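Local coordinates for DegV domain-containing protein spr0652 (PDB 6CNG) that binds fatty acids, here linoleic acid, and may present them to a fatty acid kinase or take part in lipid transport, at residues 34-39 with 151-156. Sequence-based numbering, arbitrary orientation.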
# COMPACT_ATOMS: atom_id res chain seq x y z
N ARG A 34 -3.22 5.66 -9.11
CA ARG A 34 -2.69 5.77 -10.47
C ARG A 34 -2.38 7.22 -10.82
O ARG A 34 -1.44 7.49 -11.57
CB ARG A 34 -3.66 5.19 -11.50
CG ARG A 34 -4.43 3.90 -11.11
CD ARG A 34 -3.52 2.72 -10.95
NE ARG A 34 -4.22 1.47 -11.22
CZ ARG A 34 -3.64 0.27 -11.18
NH1 ARG A 34 -2.36 0.17 -10.88
NH2 ARG A 34 -4.34 -0.81 -11.46
N GLN A 35 -3.15 8.14 -10.25
CA GLN A 35 -2.92 9.56 -10.34
C GLN A 35 -2.90 10.10 -8.93
O GLN A 35 -3.74 9.72 -8.12
CB GLN A 35 -4.07 10.27 -11.08
CG GLN A 35 -4.31 9.82 -12.52
CD GLN A 35 -5.56 10.44 -13.14
OE1 GLN A 35 -5.48 11.12 -14.16
NE2 GLN A 35 -6.70 10.19 -12.55
N LEU A 36 -1.98 11.01 -8.65
CA LEU A 36 -1.86 11.61 -7.33
C LEU A 36 -2.79 12.80 -7.27
O LEU A 36 -2.66 13.69 -8.10
CB LEU A 36 -0.45 12.09 -7.12
CG LEU A 36 -0.06 12.48 -5.70
CD1 LEU A 36 -0.44 11.44 -4.69
CD2 LEU A 36 1.42 12.67 -5.70
N PRO A 37 -3.76 12.84 -6.37
CA PRO A 37 -4.62 14.01 -6.30
C PRO A 37 -3.81 15.28 -6.17
O PRO A 37 -2.91 15.40 -5.32
CB PRO A 37 -5.49 13.73 -5.07
CG PRO A 37 -5.57 12.29 -4.98
CD PRO A 37 -4.22 11.80 -5.44
N THR A 38 -4.10 16.23 -7.07
CA THR A 38 -3.58 17.59 -7.10
C THR A 38 -2.08 17.65 -6.88
O THR A 38 -1.62 18.10 -5.83
CB THR A 38 -4.32 18.44 -6.06
OG1 THR A 38 -5.72 18.14 -6.10
CG2 THR A 38 -4.12 19.90 -6.35
N PRO A 39 -1.28 17.23 -7.86
CA PRO A 39 0.17 17.23 -7.66
C PRO A 39 0.69 18.64 -7.46
O PRO A 39 0.23 19.60 -8.06
CB PRO A 39 0.72 16.62 -8.95
CG PRO A 39 -0.40 16.35 -9.81
CD PRO A 39 -1.65 16.90 -9.24
N LYS A 151 1.47 12.68 1.66
CA LYS A 151 2.22 13.57 2.51
C LYS A 151 3.45 14.11 1.80
O LYS A 151 3.79 15.28 1.96
CB LYS A 151 2.63 12.84 3.78
CG LYS A 151 3.43 13.71 4.72
CD LYS A 151 2.73 14.98 5.15
CE LYS A 151 1.40 14.72 5.77
NZ LYS A 151 0.91 15.84 6.62
N LEU A 152 4.15 13.29 1.05
CA LEU A 152 5.26 13.83 0.32
C LEU A 152 4.80 14.99 -0.55
O LEU A 152 5.45 16.04 -0.59
CB LEU A 152 5.87 12.74 -0.53
CG LEU A 152 6.61 11.63 0.19
CD1 LEU A 152 6.97 10.52 -0.73
CD2 LEU A 152 7.87 12.20 0.79
N ASN A 153 3.66 14.82 -1.22
CA ASN A 153 3.12 15.88 -2.06
C ASN A 153 2.78 17.10 -1.24
O ASN A 153 3.09 18.22 -1.63
CB ASN A 153 1.88 15.37 -2.78
CG ASN A 153 1.48 16.27 -3.94
OD1 ASN A 153 2.27 16.49 -4.85
ND2 ASN A 153 0.25 16.78 -3.91
N ASP A 154 2.10 16.90 -0.12
CA ASP A 154 1.86 17.99 0.81
C ASP A 154 3.15 18.75 1.10
O ASP A 154 3.22 19.96 0.93
CB ASP A 154 1.32 17.41 2.12
CG ASP A 154 -0.14 17.02 2.07
OD1 ASP A 154 -0.81 17.16 1.02
OD2 ASP A 154 -0.61 16.56 3.13
N LEU A 155 4.18 18.03 1.56
CA LEU A 155 5.43 18.66 1.98
C LEU A 155 6.06 19.46 0.86
O LEU A 155 6.65 20.51 1.12
CB LEU A 155 6.43 17.63 2.51
CG LEU A 155 5.94 16.72 3.62
CD1 LEU A 155 6.80 15.53 3.73
CD2 LEU A 155 5.86 17.43 4.93
N ILE A 156 5.98 18.98 -0.38
CA ILE A 156 6.57 19.73 -1.49
C ILE A 156 5.76 20.98 -1.78
O ILE A 156 6.32 22.06 -1.99
CB ILE A 156 6.71 18.87 -2.74
CG1 ILE A 156 7.67 17.72 -2.50
CG2 ILE A 156 7.24 19.71 -3.82
CD1 ILE A 156 7.63 16.64 -3.59
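Asn153 reaches from helix 143-157 into the bend of the loop 34-39 and brings the polar end of its amide up to the backbone of Thr38 and Pro39, while Leu36 lies over its face. Its CG stands anti to its own backbone N (chi1 -164°), which carries the amide off the helix and up to the loop. There ND2 gives a hydrogen bond to the carbonyl O of Thr38, 3.0 Å long and bent to 149° at the hydrogen. The oxygen lies close to the plane of the amide, whereas ND2 sits well above the plane of the Thr38 carbonyl. OD1 lies against Pro39, 3.6 Å from its CA, and accepts a hydrogen bond from Ala40 N. With one bond at each end, the buried amide is held against rotation about its last torsion and spans two consecutive peptide groups, through the Thr38 carbonyl and the Ala40 N-H.

Leu36 CD2 sits 4.0 Å from Asn153 CG, the two side chains running past each other in opposite directions. Leu36 also rests on Ile25 and Phe45, and Asn153 on Ile25, so the apolar part of the contact continues onto strands 23-28 and 43-54. Here a buried side-chain amide, bonded to backbone at both ends, ties the connection between two parallel strands to a helix packed on their sheet, a piece of the alpha/beta architecture of this DegV-family protein, away from the fatty-acid pocket.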